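Local structure of serine-pyruvate aminotransferase (agxt) (Sulfolobus solfataricus, 3ZRP) at residues 123-136 / 153-167. The protein probably transfers the amino group of serine to pyruvate, and perhaps that of alanine to glyoxylate, with pyridoxal 5'-phosphate as cofactor. Residues are numbered along the deposited sequence; the frame is centred on the assembly and turned at random. Where two conformers were deposited one is given.
Sequences VRKSEYKLVALTHV and IRKYVELIVVDGVSS. With PLP (pyridoxal-5'-phosphate), chain C.
R124 lies across the Y156 ring: its CG makes a CH-pi contact over one face, 3.7 Å from the ring centroid, while the guanidinium, turned only 19° from the ring plane, has Y156 OH above its centre. The bend at chi3 (89°) lays the guanidinium over the hydroxyl end of the phenol, and E120 holds its NH1 in a salt bridge. V123 packs beside it, CG2 against Y156 CB at 3.7 Å and I153 CG2 at 3.6 Å. With an alanine at Y156, the arginine chain is likely to lose the flat surface under its CG and the hydroxyl facing its guanidinium, and be freer to turn. V157 CG1 continues the apolar patch, 3.6 Å from V131 CG2.

From there the chains run as parallel strands. L159 O receives V131 N, V131 O receives V161 N in a nearly straight bond (174°), and the ladder goes on through L133 to D163 O, which takes H135 N at 2.8 Å. L130, A132 and T134 point to one face of the pair, V131 and L133 to the other. At the carboxyl end D163 OD2 lies 2.8 Å from N1 of the cofactor pyridine, the aspartate–pyridine pairing usual in these aminotransferases. OD1 accepts V165 N, an Asx turn that steadies the carboxylate, and a water joins OD2 to T134 OG1. V165 CG1 packs 3.6 Å from PLP C4.

Strands 128-134 and 157-163 stand inside the mixed seven-stranded sheet, flanked by 79-83 and 182-186; helix 146-153, in the crossover between them, covers L133 and I160.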
loop_
_atom_site.group_PDB
_atom_site.type_symbol
_atom_site.label_atom_id
_atom_site.label_comp_id
_atom_site.label_asym_id
_atom_site.label_seq_id
_atom_site.Cartn_x
_atom_site.Cartn_y
_atom_site.Cartn_z
ATOM N N VAL A 123 -10.164 16.693 29.139
ATOM C CA VAL A 123 -9.025 15.887 29.594
ATOM C C VAL A 123 -8.716 16.125 31.080
ATOM O O VAL A 123 -8.002 15.334 31.687
ATOM C CB VAL A 123 -7.730 16.080 28.732
ATOM C CG1 VAL A 123 -8.028 15.764 27.259
ATOM C CG2 VAL A 123 -7.112 17.497 28.924
ATOM N N ARG A 124 -9.244 17.217 31.641
ATOM C CA ARG A 124 -9.071 17.513 33.077
ATOM C C ARG A 124 -10.097 16.782 33.914
ATOM O O ARG A 124 -9.813 16.399 35.052
ATOM C CB ARG A 124 -9.140 19.004 33.356
ATOM C CG ARG A 124 -7.868 19.716 32.988
ATOM C CD ARG A 124 -7.979 21.187 33.168
ATOM N NE ARG A 124 -7.589 21.583 34.521
ATOM C CZ ARG A 124 -7.075 22.770 34.838
ATOM N NH1 ARG A 124 -6.859 23.688 33.895
ATOM N NH2 ARG A 124 -6.762 23.026 36.102
ATOM N N LYS A 125 -11.277 16.577 33.336
ATOM C CA LYS A 125 -12.370 15.878 33.999
ATOM C C LYS A 125 -12.142 14.361 34.046
ATOM O O LYS A 125 -12.403 13.713 35.070
ATOM C CB LYS A 125 -13.678 16.238 33.291
ATOM C CG LYS A 125 -14.883 15.425 33.704
ATOM C CD LYS A 125 -16.138 15.890 32.974
ATOM C CE LYS A 125 -17.220 14.814 33.069
ATOM N NZ LYS A 125 -18.575 15.346 32.738
ATOM N N SER A 126 -11.673 13.799 32.931
ATOM C CA SER A 126 -11.502 12.354 32.761
ATOM C C SER A 126 -10.093 12.024 32.292
ATOM O O SER A 126 -9.426 12.836 31.633
ATOM C CB SER A 126 -12.512 11.792 31.744
ATOM O OG SER A 126 -13.839 12.036 32.171
ATOM N N GLU A 127 -9.678 10.807 32.611
ATOM C CA GLU A 127 -8.334 10.336 32.343
ATOM C C GLU A 127 -8.306 9.655 30.976
ATOM O O GLU A 127 -9.060 8.701 30.724
ATOM C CB GLU A 127 -7.944 9.322 33.414
ATOM C CG GLU A 127 -6.466 9.279 33.683
ATOM C CD GLU A 127 -6.018 10.496 34.445
ATOM O OE1 GLU A 127 -6.639 10.811 35.498
ATOM O OE2 GLU A 127 -5.048 11.133 33.979
ATOM N N TYR A 128 -7.469 10.162 30.084
ATOM C CA TYR A 128 -7.361 9.618 28.723
ATOM C C TYR A 128 -5.935 9.176 28.426
ATOM O O TYR A 128 -4.961 9.889 28.744
ATOM C CB TYR A 128 -7.810 10.672 27.697
ATOM C CG TYR A 128 -9.288 10.877 27.678
ATOM C CD1 TYR A 128 -10.125 9.966 27.014
ATOM C CD2 TYR A 128 -9.878 11.964 28.360
ATOM C CE1 TYR A 128 -11.501 10.151 27.012
ATOM C CE2 TYR A 128 -11.251 12.152 28.368
ATOM C CZ TYR A 128 -12.050 11.250 27.688
ATOM O OH TYR A 128 -13.399 11.418 27.684
ATOM N N LYS A 129 -5.801 8.006 27.815
ATOM C CA LYS A 129 -4.491 7.515 27.377
ATOM C C LYS A 129 -4.023 8.271 26.121
ATOM O O LYS A 129 -2.865 8.688 26.021
ATOM C CB LYS A 129 -4.602 6.000 27.112
ATOM C CG LYS A 129 -3.579 5.326 26.175
ATOM C CD LYS A 129 -2.259 5.062 26.841
ATOM C CE LYS A 129 -1.382 4.133 25.994
ATOM N NZ LYS A 129 -1.544 2.679 26.376
ATOM N N LEU A 130 -4.945 8.470 25.192
ATOM C CA LEU A 130 -4.612 9.019 23.882
ATOM C C LEU A 130 -5.626 10.052 23.407
ATOM O O LEU A 130 -6.845 9.832 23.489
ATOM C CB LEU A 130 -4.490 7.884 22.849
ATOM C CG LEU A 130 -3.996 8.281 21.462
ATOM C CD1 LEU A 130 -2.977 7.260 20.971
ATOM C CD2 LEU A 130 -5.183 8.408 20.469
ATOM N N VAL A 131 -5.105 11.170 22.893
ATOM C CA VAL A 131 -5.920 12.190 22.261
ATOM C C VAL A 131 -5.553 12.279 20.769
ATOM O O VAL A 131 -4.384 12.401 20.421
ATOM C CB VAL A 131 -5.742 13.587 22.944
ATOM C CG1 VAL A 131 -6.628 14.622 22.241
ATOM C CG2 VAL A 131 -6.087 13.478 24.439
ATOM N N ALA A 132 -6.572 12.213 19.915
ATOM C CA ALA A 132 -6.408 12.303 18.469
ATOM C C ALA A 132 -6.935 13.630 17.947
ATOM O O ALA A 132 -8.117 13.985 18.172
ATOM C CB ALA A 132 -7.142 11.120 17.744
ATOM N N LEU A 133 -6.073 14.336 17.212
ATOM C CA LEU A 133 -6.419 15.620 16.592
ATOM C C LEU A 133 -6.334 15.498 15.059
ATOM O O LEU A 133 -5.618 14.631 14.547
ATOM C CB LEU A 133 -5.447 16.693 17.070
ATOM C CG LEU A 133 -5.201 16.920 18.567
ATOM C CD1 LEU A 133 -4.248 18.107 18.711
ATOM C CD2 LEU A 133 -6.504 17.213 19.293
ATOM N N THR A 134 -7.056 16.365 14.339
ATOM C CA THR A 134 -6.876 16.524 12.887
ATOM C C THR A 134 -6.327 17.906 12.620
ATOM O O THR A 134 -7.015 18.911 12.932
ATOM C CB THR A 134 -8.223 16.397 12.151
ATOM O OG1 THR A 134 -8.910 15.239 12.629
ATOM C CG2 THR A 134 -8.028 16.306 10.614
ATOM N N HIS A 135 -5.140 17.992 12.002
ATOM C CA HIS A 135 -4.552 19.325 11.746
ATOM C C HIS A 135 -5.405 20.134 10.754
ATOM O O HIS A 135 -5.842 21.257 11.048
ATOM C CB HIS A 135 -3.100 19.230 11.319
ATOM C CG HIS A 135 -2.348 20.516 11.454
ATOM N ND1 HIS A 135 -0.987 20.600 11.259
ATOM C CD2 HIS A 135 -2.757 21.757 11.836
ATOM C CE1 HIS A 135 -0.591 21.843 11.487
ATOM N NE2 HIS A 135 -1.647 22.565 11.834
ATOM N N VAL A 136 -5.680 19.551 9.584
ATOM C CA VAL A 136 -6.615 20.167 8.646
ATOM C C VAL A 136 -7.679 19.139 8.305
ATOM O O VAL A 136 -7.345 18.067 7.829
ATOM C CB VAL A 136 -5.885 20.630 7.364
ATOM C CG1 VAL A 136 -6.893 21.014 6.262
ATOM C CG2 VAL A 136 -4.917 21.785 7.671
ATOM N N ILE A 153 -3.353 20.679 26.910
ATOM C CA ILE A 153 -3.627 19.290 27.320
ATOM C C ILE A 153 -2.429 18.416 27.605
ATOM O O ILE A 153 -2.596 17.357 28.220
ATOM C CB ILE A 153 -4.576 18.558 26.326
ATOM C CG1 ILE A 153 -3.846 18.208 25.018
ATOM C CG2 ILE A 153 -5.837 19.392 26.101
ATOM C CD1 ILE A 153 -4.703 17.402 24.026
ATOM N N ARG A 154 -1.226 18.845 27.194
ATOM C CA ARG A 154 -0.049 17.976 27.246
ATOM C C ARG A 154 0.122 17.279 28.603
ATOM O O ARG A 154 0.431 16.086 28.669
ATOM C CB ARG A 154 1.215 18.751 26.874
ATOM C CG ARG A 154 2.530 17.948 26.859
ATOM C CD ARG A 154 2.561 16.862 25.784
ATOM N NE ARG A 154 1.920 15.609 26.199
ATOM C CZ ARG A 154 1.944 14.478 25.491
ATOM N NH1 ARG A 154 2.574 14.434 24.336
ATOM N NH2 ARG A 154 1.357 13.384 25.944
ATOM N N LYS A 155 -0.081 18.027 29.688
ATOM C CA LYS A 155 0.211 17.497 31.030
ATOM C C LYS A 155 -0.867 16.540 31.550
ATOM O O LYS A 155 -0.668 15.863 32.544
ATOM C CB LYS A 155 0.499 18.653 32.018
ATOM C CG LYS A 155 -0.700 19.199 32.771
ATOM C CD LYS A 155 -0.351 20.496 33.511
ATOM C CE LYS A 155 -0.706 21.708 32.651
ATOM N NZ LYS A 155 0.450 22.612 32.413
ATOM N N TYR A 156 -2.011 16.463 30.859
ATOM C CA TYR A 156 -3.134 15.630 31.310
ATOM C C TYR A 156 -3.280 14.271 30.642
ATOM O O TYR A 156 -4.109 13.453 31.079
ATOM C CB TYR A 156 -4.451 16.414 31.203
ATOM C CG TYR A 156 -4.405 17.675 32.034
ATOM C CD1 TYR A 156 -4.442 17.613 33.437
ATOM C CD2 TYR A 156 -4.267 18.919 31.427
ATOM C CE1 TYR A 156 -4.361 18.773 34.217
ATOM C CE2 TYR A 156 -4.181 20.090 32.194
ATOM C CZ TYR A 156 -4.223 20.009 33.590
ATOM O OH TYR A 156 -4.164 21.165 34.330
ATOM N N VAL A 157 -2.517 14.042 29.570
ATOM C CA VAL A 157 -2.715 12.844 28.720
ATOM C C VAL A 157 -1.414 12.157 28.393
ATOM O O VAL A 157 -0.356 12.798 28.341
ATOM C CB VAL A 157 -3.535 13.164 27.410
ATOM C CG1 VAL A 157 -4.839 13.794 27.764
ATOM C CG2 VAL A 157 -2.761 14.063 26.475
ATOM N N GLU A 158 -1.459 10.838 28.221
ATOM C CA GLU A 158 -0.225 10.096 27.980
ATOM C C GLU A 158 0.294 10.314 26.554
ATOM O O GLU A 158 1.488 10.509 26.348
ATOM C CB GLU A 158 -0.425 8.605 28.251
ATOM C CG GLU A 158 -0.851 8.266 29.684
ATOM C CD GLU A 158 -1.083 6.784 29.865
ATOM O OE1 GLU A 158 -0.209 5.987 29.458
ATOM O OE2 GLU A 158 -2.153 6.405 30.375
ATOM N N LEU A 159 -0.616 10.290 25.578
ATOM C CA LEU A 159 -0.214 10.301 24.161
ATOM C C LEU A 159 -1.055 11.267 23.336
ATOM O O LEU A 159 -2.262 11.340 23.513
ATOM C CB LEU A 159 -0.327 8.887 23.558
ATOM C CG LEU A 159 0.593 7.785 24.078
ATOM C CD1 LEU A 159 0.192 6.399 23.484
ATOM C CD2 LEU A 159 2.057 8.104 23.757
ATOM N N ILE A 160 -0.407 11.999 22.427
ATOM C CA ILE A 160 -1.137 12.872 21.489
ATOM C C ILE A 160 -0.732 12.535 20.047
ATOM O O ILE A 160 0.455 12.484 19.727
ATOM C CB ILE A 160 -0.873 14.376 21.805
ATOM C CG1 ILE A 160 -1.335 14.713 23.242
ATOM C CG2 ILE A 160 -1.645 15.306 20.861
ATOM C CD1 ILE A 160 -0.817 16.074 23.703
ATOM N N VAL A 161 -1.743 12.266 19.223
ATOM C CA VAL A 161 -1.543 11.958 17.817
ATOM C C VAL A 161 -2.240 13.016 16.963
ATOM O O VAL A 161 -3.347 13.488 17.300
ATOM C CB VAL A 161 -1.989 10.499 17.445
ATOM C CG1 VAL A 161 -1.389 9.479 18.429
ATOM C CG2 VAL A 161 -3.512 10.355 17.378
ATOM N N VAL A 162 -1.589 13.401 15.870
ATOM C CA VAL A 162 -2.163 14.414 14.966
ATOM C C VAL A 162 -2.185 13.868 13.557
ATOM O O VAL A 162 -1.158 13.442 13.043
ATOM C CB VAL A 162 -1.348 15.728 14.959
ATOM C CG1 VAL A 162 -1.994 16.772 14.042
ATOM C CG2 VAL A 162 -1.161 16.291 16.417
ATOM N N ASP A 163 -3.377 13.835 12.959
ATOM C CA ASP A 163 -3.525 13.529 11.554
ATOM C C ASP A 163 -3.195 14.795 10.754
ATOM O O ASP A 163 -4.007 15.732 10.705
ATOM C CB ASP A 163 -4.966 13.061 11.312
ATOM C CG ASP A 163 -5.371 13.042 9.825
ATOM O OD1 ASP A 163 -4.559 13.225 8.901
ATOM O OD2 ASP A 163 -6.572 12.862 9.585
ATOM N N GLY A 164 -1.983 14.824 10.180
ATOM C CA GLY A 164 -1.538 15.875 9.264
ATOM C C GLY A 164 -1.520 15.485 7.794
ATOM O O GLY A 164 -0.729 16.011 7.019
ATOM N N VAL A 165 -2.433 14.596 7.390
ATOM C CA VAL A 165 -2.516 14.187 5.999
ATOM C C VAL A 165 -2.673 15.396 5.032
ATOM O O VAL A 165 -2.011 15.432 3.985
ATOM C CB VAL A 165 -3.643 13.147 5.783
ATOM C CG1 VAL A 165 -3.823 12.809 4.298
ATOM C CG2 VAL A 165 -3.325 11.839 6.535
ATOM N N SER A 166 -3.519 16.377 5.392
ATOM C CA SER A 166 -3.689 17.590 4.585
ATOM C C SER A 166 -3.002 18.838 5.169
ATOM O O SER A 166 -3.357 19.985 4.836
ATOM C CB SER A 166 -5.167 17.871 4.366
ATOM O OG SER A 166 -5.701 16.892 3.514
ATOM N N SER A 167 -2.012 18.632 6.024
ATOM C CA SER A 167 -1.264 19.782 6.543
ATOM C C SER A 167 0.276 19.740 6.356
ATOM O O SER A 167 0.911 20.785 6.070
ATOM C CB SER A 167 -1.602 20.018 8.024
ATOM O OG SER A 167 -0.972 19.015 8.799
HETATM N N1 PLP C . -7.049 12.340 6.897
HETATM C C2 PLP C . -7.252 13.457 6.119
HETATM C C2A PLP C . -7.297 14.807 6.787
HETATM C C3 PLP C . -7.395 13.343 4.718
HETATM O O3 PLP C . -7.535 14.353 4.034
HETATM C C4 PLP C . -7.331 12.088 4.102
HETATM C C4A PLP C . -7.452 12.003 2.576
HETATM C C5 PLP C . -7.147 10.965 4.937
HETATM C C6 PLP C . -6.979 11.096 6.331
HETATM C C5A PLP C . -7.076 9.564 4.406
HETATM O O4P PLP C . -5.913 9.300 3.617
HETATM P P PLP C . -5.828 8.112 2.570
HETATM O O1P PLP C . -4.441 8.282 2.033
HETATM O O2P PLP C . -6.906 8.452 1.597
HETATM O O3P PLP C . -6.071 6.897 3.394
HETATM O O HOH W 1 -6.510 13.094 30.700
HETATM O O HOH W 2 -4.599 13.571 33.847
HETATM O O HOH W 3 -0.155 3.294 28.990
HETATM O O HOH W 4 -8.369 12.923 11.435
HETATM O O HOH W 5 -4.795 16.981 8.231
#